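Local coordinates for nisin immunity protein (Lactococcus lactis subsp. lactis, PDB 5XHB) that takes part in the immunity of the producing bacterium against nisin supplied from outside the cell, as a lipoprotein of the cell membrane, at residues Thr18-Asp23 with Tyr27-Lys32; Asn73-Tyr76 with Ser82-Met85; Tyr139-Thr144 with Trp194-Ile199; Phe211-Asn216 with Lys220-Val225. All coordinates share one frame; numbering follows the deposited sequence.

How the contacts relate
The four contacts fall into two groups that match the two antiparallel beta-sheets of the chain. Contacts 1 and 2 are hairpins of the N-terminal one; their centres lie about 10 Å apart, and they touch through F20, Y22 and V29 of the one and I75 and M85 of the other. Contacts 3 and 4, in the Spa1 C-terminal domain, belong together to the other, with centres about 4 Å apart, strand 137-145 lying beside 218-224 and 191-202 beside 210-215. Between the groups the centres are about 26 to 37 Å apart, and no contact of one group touches one of the other. The contacts follow in series along the chain, consistent with two all-beta halves, each built from its own part of the chain.

Contact 1. Residues Thr18-Asp23 with Tyr27-Lys32; sequences TNFIYD and YFVTDK
F20 and Y27 face each other as a hydrogen-bonded pair in the antiparallel beta hairpin of strands 19-22 and 25-33, F20 N to Y27 O at 3.0 Å and Y27 N to F20 O at 2.9 Å, both almost straight. Y27 CB lies over one face of the F20 ring, 3.4 Å from F20 CZ, a CH-pi contact. With CG beside its own backbone N (chi1 -62°), the Y27 ring then runs on past F20; the two planes are 20° apart but slid so far that they barely overlap. Further out, Y27 CD2 meets F20 CE2 and Y22 CB, and Y27 CE2 lies 3.8 Å from Y22 CD2. At the tip, Y27 OH and Y22 O are joined through one water, which suits a tyrosine: its flank is apolar and its end is polar. F20, wholly apolar and buried, is also packed by V29 CG2 and, outside the hairpin, by F12 and I94. In the neighbouring non-hydrogen-bonded pair, N19 OD1 approaches F28 CB and receives the hydroxyl of T18 from above its carbonyl plane. The pairing continues with V29 N, 2.9 Å from T18 O.

Contact 2. Residues Asn73-Tyr76 with Ser82-Met85; sequences NNIY and SLCM
The beta hairpin of strands 67-78 and 83-87 brings I75 opposite M85 and Y76 opposite C84, the two strands running antiparallel at 168°. Y76 and C84 form the hydrogen-bonded pair: Y76 N to C84 O and C84 N to Y76 O are each 2.8 Å. I75 and M85 make the adjoining non-hydrogen-bonded pair, where the close backbones let I75 CA approach C84 O at 3.2 Å in a CA-H...O contact. The side chains of the two pairs lie on different faces of the sheet. On the I75 face, M85, a selenomethionine standing in for methionine, extends through CG and SE and then bends at its last torsion (chi3 -66°), which carries M85 CE to I75 CG1 at 4.0 Å and close to CD1. The other branch of I75, CG2, reaches across to L83 CB. A flexible, unbranched chain suits this buried place beside the branched I75, with I94 and F20 of other strands packed against both. On the opposite face the small C84 sets SG 3.9 Å from Y76 CB, a compact partner beside the start of the tyrosine, whose ring meets Y91 edge-to-face. That ring runs back along its own strand toward N74, whose OD1 accepts from F46 N on strand 39-53; N74 ND2 donates a hydrogen bond of 3.1 Å to Y76 OH, which lies in the N74 amide plane.

Contact 3. Residues Tyr139-Thr144 with Trp194-Ile199; sequences YSISDT and WDYGEI
Part of the apolar packing on one face of the antiparallel sheet that contains strands 137-145 and 191-202, this contact joins I141 of the former to W194 and Y196 of the latter, two strands that are not neighbours in the sheet. No hydrogen bond links the segments, and even the nearest CA atoms, those of I141 and Y196, are 10.9 Å apart, so side chains alone span the distance. I141 points toward the other strand and presents both branches. I141 CG2 lies 3.8 Å from W194 CZ3, with CH2 a little further, and I141 CD1 is equally close to W194 CZ3; the far corner of the six-membered indole ring therefore rests against both branches. With CG1 beside the backbone N (chi1 -57°), I141 CD1 also arrives at the edge of the Y196 ring, near its plane, 4.1 Å from Y196 CE2. The long aromatic side chains suit this gap, and a branched aliphatic one can meet both. Y196 CE2 in turn lies at the indole edge, in its plane, while the hydroxyl of Y196 is hydrogen-bonded to S129 O. Between the two strands lie 218-224 and 210-215, and I215 of the latter packs on all three residues; F164 of strand 151-165 meets W194 edge-to-face.

Contact 4. Residues Phe211-Asn216 with Lys220-Val225; sequences FAVEIN and KLATKV
F211 pairs with A222, and V213 with K220, through four backbone hydrogen bonds between antiparallel strands whose segment axes approach to 4.7 Å, at 134°. K220 N reaches V213 O at 2.8 Å and V213 N reaches K220 O at 2.9 Å. F211 and A222 close a second ring of bonds, the one from A222 N to F211 O measuring 2.9 Å. A212 and L221 form the non-hydrogen-bonded pair between them, and their side chains are on the other face of the sheet from those of F211, V213, K220 and A222. F211 CG stands between its own backbone N and carbonyl carbon (chi1 49°), a torsion that brings the ring beside A222: A222 CB sits over one face, offset toward the rim, 3.7 Å from F211 CE1. Alanine suits this place because its single methyl, A222 CB, can lie against the ring face and still be 4.0 Å from V213 CG2. The ring also meets F122 edge-to-face and touches I199. K220 uses its aliphatic part differently: K220 CG packs on I215 CG1 at 4.0 Å, the chains crossing at about a right angle, and the lysine bends at chi2 (-60°) before NZ forms a salt bridge with D218. Alternating hydrogen-bonded and non-hydrogen-bonded pairs are the hallmark of the antiparallel beta hairpin, here strands 210-215 and 218-224 in the sheet of the Spa1 C-terminal domain.

Contact 1. Residues Thr18-Asp23 with Tyr27-Lys32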
# COMPACT_ATOMS: atom_id res chain seq x y z
N THR A 18 9.00 -1.91 -7.97
CA THR A 18 9.28 -0.99 -6.86
C THR A 18 10.44 -1.43 -5.95
O THR A 18 11.11 -0.60 -5.34
CB THR A 18 8.04 -0.77 -5.96
OG1 THR A 18 7.63 -2.00 -5.37
CG2 THR A 18 6.88 -0.17 -6.75
N ASN A 19 10.68 -2.73 -5.86
CA ASN A 19 11.64 -3.23 -4.88
C ASN A 19 13.00 -3.55 -5.50
O ASN A 19 13.08 -4.28 -6.50
CB ASN A 19 11.09 -4.46 -4.15
CG ASN A 19 9.77 -4.18 -3.45
OD1 ASN A 19 9.38 -3.03 -3.25
ND2 ASN A 19 9.06 -5.24 -3.07
N PHE A 20 14.06 -3.01 -4.92
CA PHE A 20 15.37 -3.19 -5.51
C PHE A 20 16.50 -3.18 -4.50
O PHE A 20 16.32 -2.83 -3.33
CB PHE A 20 15.61 -2.11 -6.58
CG PHE A 20 15.73 -0.71 -6.03
CD1 PHE A 20 14.59 0.05 -5.78
CD2 PHE A 20 16.97 -0.14 -5.79
CE1 PHE A 20 14.68 1.35 -5.30
CE2 PHE A 20 17.08 1.15 -5.29
CZ PHE A 20 15.93 1.90 -5.04
N ILE A 21 17.67 -3.56 -4.98
CA ILE A 21 18.86 -3.52 -4.15
C ILE A 21 19.87 -2.58 -4.78
O ILE A 21 20.08 -2.60 -5.99
CB ILE A 21 19.47 -4.92 -3.99
CG1 ILE A 21 18.46 -5.84 -3.33
CG2 ILE A 21 20.75 -4.84 -3.19
CD1 ILE A 21 18.86 -7.31 -3.35
N TYR A 22 20.48 -1.73 -3.97
CA TYR A 22 21.49 -0.82 -4.45
C TYR A 22 22.60 -0.72 -3.41
O TYR A 22 22.34 -0.45 -2.24
CB TYR A 22 20.87 0.55 -4.75
CG TYR A 22 21.86 1.69 -4.67
CD1 TYR A 22 23.05 1.66 -5.37
CD2 TYR A 22 21.60 2.81 -3.87
CE1 TYR A 22 23.96 2.68 -5.28
CE2 TYR A 22 22.50 3.85 -3.79
CZ TYR A 22 23.68 3.78 -4.49
OH TYR A 22 24.59 4.81 -4.42
N ASP A 23 23.83 -0.96 -3.85
CA ASP A 23 25.00 -0.90 -2.97
C ASP A 23 24.78 -1.82 -1.77
O ASP A 23 25.03 -1.43 -0.63
CB ASP A 23 25.26 0.54 -2.53
CG ASP A 23 26.60 0.71 -1.85
OD1 ASP A 23 27.42 -0.23 -1.89
OD2 ASP A 23 26.83 1.80 -1.27
N TYR A 27 15.90 -1.30 -0.91
CA TYR A 27 15.08 -0.09 -0.98
C TYR A 27 13.78 -0.35 -1.71
O TYR A 27 13.67 -1.32 -2.46
CB TYR A 27 15.81 1.02 -1.73
CG TYR A 27 17.10 1.50 -1.14
CD1 TYR A 27 17.12 2.56 -0.24
CD2 TYR A 27 18.31 0.92 -1.51
CE1 TYR A 27 18.30 3.02 0.29
CE2 TYR A 27 19.51 1.38 -0.98
CZ TYR A 27 19.49 2.42 -0.08
OH TYR A 27 20.68 2.87 0.44
N PHE A 28 12.82 0.56 -1.57
CA PHE A 28 11.71 0.57 -2.52
C PHE A 28 11.43 1.97 -3.05
O PHE A 28 11.73 2.97 -2.42
CB PHE A 28 10.44 -0.05 -1.91
CG PHE A 28 9.77 0.77 -0.81
CD1 PHE A 28 10.34 0.86 0.45
CD2 PHE A 28 8.54 1.37 -1.04
CE1 PHE A 28 9.70 1.58 1.47
CE2 PHE A 28 7.89 2.09 -0.04
CZ PHE A 28 8.46 2.19 1.22
N VAL A 29 10.88 2.03 -4.26
CA VAL A 29 10.40 3.31 -4.79
C VAL A 29 9.06 3.65 -4.16
O VAL A 29 8.10 2.86 -4.24
CB VAL A 29 10.23 3.27 -6.32
CG1 VAL A 29 10.01 4.69 -6.87
CG2 VAL A 29 11.45 2.62 -6.99
N THR A 30 8.98 4.82 -3.54
CA THR A 30 7.76 5.27 -2.88
C THR A 30 6.87 6.05 -3.83
O THR A 30 7.26 6.36 -4.95
CB THR A 30 8.05 6.20 -1.71
OG1 THR A 30 8.51 7.45 -2.23
CG2 THR A 30 9.13 5.62 -0.78
N ASP A 31 5.68 6.40 -3.33
CA ASP A 31 4.75 7.23 -4.09
C ASP A 31 4.93 8.72 -3.76
O ASP A 31 4.09 9.55 -4.12
CB ASP A 31 3.31 6.80 -3.80
CG ASP A 31 2.33 7.26 -4.90
OD1 ASP A 31 2.69 7.17 -6.09
OD2 ASP A 31 1.21 7.70 -4.56
N LYS A 32 6.01 9.04 -3.04
CA LYS A 32 6.33 10.43 -2.70
C LYS A 32 7.07 11.13 -3.84
O LYS A 32 8.25 10.90 -4.03
CB LYS A 32 7.20 10.49 -1.43
CG LYS A 32 6.52 9.90 -0.21
CD LYS A 32 5.54 10.90 0.44
CE LYS A 32 4.90 10.27 1.69
NZ LYS A 32 4.18 11.24 2.59
O HOH W 1 22.98 1.79 -0.36

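Contact 2. Residues Asn73-Tyr76 with Ser82-Met85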
# COMPACT_ATOMS: atom_id res chain seq x y z
N ASN A 73 15.31 5.67 -14.27
CA ASN A 73 16.50 6.33 -14.76
C ASN A 73 17.22 7.14 -13.70
O ASN A 73 16.78 8.25 -13.36
CB ASN A 73 16.13 7.23 -15.93
CG ASN A 73 17.34 7.72 -16.72
OD1 ASN A 73 18.43 7.13 -16.66
ND2 ASN A 73 17.14 8.79 -17.48
N ASN A 74 18.31 6.57 -13.18
CA ASN A 74 19.22 7.20 -12.23
C ASN A 74 18.66 7.37 -10.83
O ASN A 74 17.46 7.48 -10.64
CB ASN A 74 19.67 8.56 -12.74
CG ASN A 74 20.25 8.48 -14.13
OD1 ASN A 74 20.81 7.46 -14.52
ND2 ASN A 74 20.09 9.54 -14.90
N ILE A 75 19.58 7.39 -9.87
CA ILE A 75 19.27 7.76 -8.49
C ILE A 75 19.93 9.10 -8.22
O ILE A 75 21.10 9.30 -8.56
CB ILE A 75 19.77 6.70 -7.48
CG1 ILE A 75 19.03 5.39 -7.69
CG2 ILE A 75 19.60 7.19 -6.03
CD1 ILE A 75 19.30 4.34 -6.65
N TYR A 76 19.16 10.02 -7.63
CA TYR A 76 19.62 11.37 -7.31
C TYR A 76 19.57 11.65 -5.82
O TYR A 76 18.75 11.07 -5.10
CB TYR A 76 18.76 12.41 -8.00
CG TYR A 76 18.71 12.28 -9.48
CD1 TYR A 76 17.87 11.36 -10.09
CD2 TYR A 76 19.50 13.08 -10.29
CE1 TYR A 76 17.82 11.23 -11.46
CE2 TYR A 76 19.46 12.95 -11.67
CZ TYR A 76 18.62 12.03 -12.24
OH TYR A 76 18.57 11.90 -13.61
N SER A 82 17.62 13.20 1.09
CA SER A 82 17.01 11.90 0.81
C SER A 82 17.39 11.50 -0.62
O SER A 82 17.90 12.31 -1.38
CB SER A 82 15.49 11.95 0.99
OG SER A 82 14.91 12.78 0.00
N LEU A 83 17.18 10.23 -0.98
CA LEU A 83 17.47 9.80 -2.35
C LEU A 83 16.18 9.67 -3.15
O LEU A 83 15.12 9.41 -2.59
CB LEU A 83 18.22 8.46 -2.36
CG LEU A 83 19.55 8.41 -1.64
CD1 LEU A 83 20.10 7.00 -1.68
CD2 LEU A 83 20.52 9.39 -2.28
N CYS A 84 16.27 9.86 -4.46
CA CYS A 84 15.10 9.64 -5.30
C CYS A 84 15.50 9.04 -6.64
O CYS A 84 16.69 8.98 -6.99
CB CYS A 84 14.33 10.94 -5.50
SG CYS A 84 15.28 12.24 -6.34
N MSE A 85 14.50 8.56 -7.38
CA MSE A 85 14.74 7.87 -8.62
C MSE A 85 13.95 8.51 -9.73
O MSE A 85 12.80 8.89 -9.54
CB MSE A 85 14.37 6.39 -8.50
CG MSE A 85 14.64 5.62 -9.78
SE MSE A 85 14.27 3.73 -9.55
CE MSE A 85 15.71 3.31 -8.26

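Contact 3. Residues Tyr139-Thr144 with Trp194-Ile199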
# COMPACT_ATOMS: atom_id res chain seq x y z
N TYR A 139 -9.84 -7.50 2.01
CA TYR A 139 -9.09 -7.91 3.19
C TYR A 139 -10.03 -8.45 4.23
O TYR A 139 -11.05 -7.84 4.51
CB TYR A 139 -8.28 -6.74 3.77
CG TYR A 139 -7.19 -6.33 2.82
CD1 TYR A 139 -7.47 -5.51 1.73
CD2 TYR A 139 -5.89 -6.80 2.99
CE1 TYR A 139 -6.48 -5.16 0.83
CE2 TYR A 139 -4.88 -6.45 2.10
CZ TYR A 139 -5.19 -5.63 1.02
OH TYR A 139 -4.22 -5.29 0.11
N SER A 140 -9.68 -9.59 4.80
CA SER A 140 -10.49 -10.17 5.86
C SER A 140 -9.97 -9.75 7.23
O SER A 140 -8.79 -9.93 7.52
CB SER A 140 -10.48 -11.70 5.74
OG SER A 140 -11.17 -12.26 6.84
N ILE A 141 -10.85 -9.18 8.06
CA ILE A 141 -10.53 -8.79 9.43
C ILE A 141 -10.62 -10.00 10.33
O ILE A 141 -11.70 -10.54 10.54
CB ILE A 141 -11.48 -7.69 9.94
CG1 ILE A 141 -11.43 -6.47 9.02
CG2 ILE A 141 -11.14 -7.29 11.38
CD1 ILE A 141 -12.58 -5.47 9.29
N SER A 142 -9.47 -10.44 10.84
CA SER A 142 -9.41 -11.66 11.63
C SER A 142 -9.73 -11.41 13.10
O SER A 142 -9.99 -10.27 13.51
CB SER A 142 -8.02 -12.28 11.51
OG SER A 142 -7.09 -11.47 12.20
N ASP A 143 -9.69 -12.47 13.90
CA ASP A 143 -9.78 -12.33 15.35
C ASP A 143 -8.38 -12.42 15.98
O ASP A 143 -8.24 -12.80 17.14
CB ASP A 143 -10.71 -13.40 15.94
CG ASP A 143 -11.20 -13.04 17.34
OD1 ASP A 143 -11.21 -11.84 17.68
OD2 ASP A 143 -11.57 -13.96 18.11
N THR A 144 -7.36 -12.07 15.21
CA THR A 144 -5.98 -12.02 15.71
C THR A 144 -5.60 -10.61 16.09
O THR A 144 -5.74 -9.69 15.28
CB THR A 144 -4.99 -12.53 14.65
OG1 THR A 144 -5.27 -13.91 14.37
CG2 THR A 144 -3.54 -12.37 15.13
N TRP A 194 -19.92 -4.21 15.24
CA TRP A 194 -18.51 -3.81 15.24
C TRP A 194 -18.41 -2.32 15.14
O TRP A 194 -19.08 -1.70 14.31
CB TRP A 194 -17.75 -4.44 14.09
CG TRP A 194 -17.32 -5.85 14.31
CD1 TRP A 194 -17.66 -6.68 15.36
CD2 TRP A 194 -16.43 -6.59 13.48
NE1 TRP A 194 -17.05 -7.91 15.19
CE2 TRP A 194 -16.28 -7.87 14.05
CE3 TRP A 194 -15.76 -6.30 12.29
CZ2 TRP A 194 -15.48 -8.86 13.48
CZ3 TRP A 194 -14.95 -7.28 11.72
CH2 TRP A 194 -14.82 -8.55 12.32
N ASP A 195 -17.58 -1.73 15.99
CA ASP A 195 -17.32 -0.31 15.94
C ASP A 195 -15.89 -0.16 15.42
O ASP A 195 -14.96 -0.66 16.04
CB ASP A 195 -17.50 0.32 17.32
CG ASP A 195 -18.89 0.05 17.90
OD1 ASP A 195 -19.87 0.15 17.13
OD2 ASP A 195 -19.01 -0.31 19.09
N TYR A 196 -15.74 0.49 14.27
CA TYR A 196 -14.46 0.50 13.56
C TYR A 196 -13.71 1.79 13.83
O TYR A 196 -14.24 2.88 13.57
CB TYR A 196 -14.66 0.37 12.05
CG TYR A 196 -15.48 -0.82 11.58
CD1 TYR A 196 -16.84 -0.90 11.84
CD2 TYR A 196 -14.90 -1.83 10.82
CE1 TYR A 196 -17.60 -1.98 11.39
CE2 TYR A 196 -15.65 -2.92 10.37
CZ TYR A 196 -17.01 -2.97 10.65
OH TYR A 196 -17.78 -4.03 10.21
N GLY A 197 -12.49 1.66 14.32
CA GLY A 197 -11.70 2.84 14.67
C GLY A 197 -10.61 3.15 13.66
O GLY A 197 -10.87 3.29 12.46
N GLU A 198 -9.37 3.25 14.15
CA GLU A 198 -8.25 3.64 13.31
C GLU A 198 -7.75 2.49 12.45
O GLU A 198 -7.96 1.33 12.78
CB GLU A 198 -7.10 4.17 14.17
CG GLU A 198 -7.48 5.39 14.96
CD GLU A 198 -6.32 5.94 15.78
OE1 GLU A 198 -5.27 5.26 15.91
OE2 GLU A 198 -6.48 7.05 16.31
N ILE A 199 -7.07 2.84 11.36
CA ILE A 199 -6.32 1.86 10.58
C ILE A 199 -4.84 2.23 10.66
O ILE A 199 -4.49 3.41 10.52
CB ILE A 199 -6.80 1.79 9.12
CG1 ILE A 199 -8.17 1.12 9.07
CG2 ILE A 199 -5.81 0.97 8.27
CD1 ILE A 199 -8.89 1.28 7.80

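Contact 4. Residues Phe211-Asn216 with Lys220-Val225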
# COMPACT_ATOMS: atom_id res chain seq x y z
N PHE A 211 -2.82 -4.99 7.18
CA PHE A 211 -2.85 -3.81 8.01
C PHE A 211 -3.66 -4.09 9.26
O PHE A 211 -4.22 -5.19 9.40
CB PHE A 211 -3.41 -2.61 7.25
CG PHE A 211 -4.71 -2.88 6.52
CD1 PHE A 211 -5.93 -2.68 7.15
CD2 PHE A 211 -4.71 -3.32 5.21
CE1 PHE A 211 -7.13 -2.94 6.48
CE2 PHE A 211 -5.89 -3.58 4.53
CZ PHE A 211 -7.11 -3.39 5.17
N ALA A 212 -3.69 -3.14 10.19
CA ALA A 212 -4.39 -3.33 11.45
C ALA A 212 -5.65 -2.47 11.50
O ALA A 212 -5.63 -1.30 11.13
CB ALA A 212 -3.48 -2.98 12.62
N VAL A 213 -6.76 -3.07 11.93
CA VAL A 213 -8.01 -2.32 12.04
C VAL A 213 -8.50 -2.37 13.47
O VAL A 213 -8.61 -3.45 14.05
CB VAL A 213 -9.12 -2.89 11.11
CG1 VAL A 213 -10.33 -1.92 11.07
CG2 VAL A 213 -8.57 -3.13 9.73
N GLU A 214 -8.79 -1.21 14.04
CA GLU A 214 -9.37 -1.13 15.37
C GLU A 214 -10.83 -1.57 15.33
O GLU A 214 -11.65 -0.94 14.65
CB GLU A 214 -9.24 0.31 15.90
CG GLU A 214 -9.21 0.43 17.40
CD GLU A 214 -8.79 1.83 17.85
OE1 GLU A 214 -8.94 2.80 17.07
OE2 GLU A 214 -8.32 1.94 19.00
N ILE A 215 -11.13 -2.68 15.99
CA ILE A 215 -12.50 -3.19 16.09
C ILE A 215 -12.86 -3.19 17.56
O ILE A 215 -12.23 -3.89 18.35
CB ILE A 215 -12.65 -4.62 15.55
CG1 ILE A 215 -12.22 -4.73 14.08
CG2 ILE A 215 -14.09 -5.10 15.73
CD1 ILE A 215 -13.03 -3.88 13.14
N ASN A 216 -13.88 -2.42 17.92
CA ASN A 216 -14.23 -2.25 19.33
C ASN A 216 -13.00 -1.81 20.12
O ASN A 216 -12.44 -0.75 19.82
CB ASN A 216 -14.88 -3.53 19.85
CG ASN A 216 -16.14 -3.87 19.08
OD1 ASN A 216 -16.74 -2.98 18.46
ND2 ASN A 216 -16.53 -5.15 19.06
N LYS A 220 -7.14 -5.47 15.26
CA LYS A 220 -7.17 -6.80 14.65
C LYS A 220 -6.40 -6.83 13.33
O LYS A 220 -6.39 -5.85 12.59
CB LYS A 220 -8.62 -7.22 14.39
CG LYS A 220 -9.50 -7.26 15.63
CD LYS A 220 -8.95 -8.23 16.67
CE LYS A 220 -10.04 -8.58 17.72
NZ LYS A 220 -9.48 -9.12 19.00
N LEU A 221 -5.83 -7.98 13.02
CA LEU A 221 -5.08 -8.18 11.79
C LEU A 221 -5.99 -8.39 10.60
O LEU A 221 -6.88 -9.26 10.63
CB LEU A 221 -4.14 -9.38 11.95
CG LEU A 221 -3.54 -9.95 10.66
CD1 LEU A 221 -2.62 -8.91 10.05
CD2 LEU A 221 -2.80 -11.26 10.94
N ALA A 222 -5.79 -7.59 9.55
CA ALA A 222 -6.51 -7.72 8.29
C ALA A 222 -5.55 -8.20 7.21
O ALA A 222 -4.50 -7.59 7.00
CB ALA A 222 -7.14 -6.40 7.88
N THR A 223 -5.91 -9.28 6.51
CA THR A 223 -5.03 -9.82 5.48
C THR A 223 -5.76 -10.05 4.16
O THR A 223 -6.97 -10.25 4.15
CB THR A 223 -4.38 -11.14 5.93
OG1 THR A 223 -5.41 -12.06 6.30
CG2 THR A 223 -3.49 -10.90 7.14
N LYS A 224 -5.02 -10.02 3.05
CA LYS A 224 -5.62 -10.08 1.73
C LYS A 224 -6.26 -11.44 1.49
O LYS A 224 -5.64 -12.47 1.75
CB LYS A 224 -4.58 -9.78 0.64
CG LYS A 224 -5.03 -10.15 -0.78
CD LYS A 224 -6.26 -9.35 -1.25
CE LYS A 224 -7.14 -10.16 -2.25
NZ LYS A 224 -8.32 -9.43 -2.85
N VAL A 225 -7.51 -11.44 1.05
CA VAL A 225 -8.22 -12.70 0.79
C VAL A 225 -8.18 -13.04 -0.69
O VAL A 225 -9.13 -12.75 -1.43
CB VAL A 225 -9.69 -12.67 1.27
CG1 VAL A 225 -9.94 -13.77 2.30
CG2 VAL A 225 -10.04 -11.31 1.87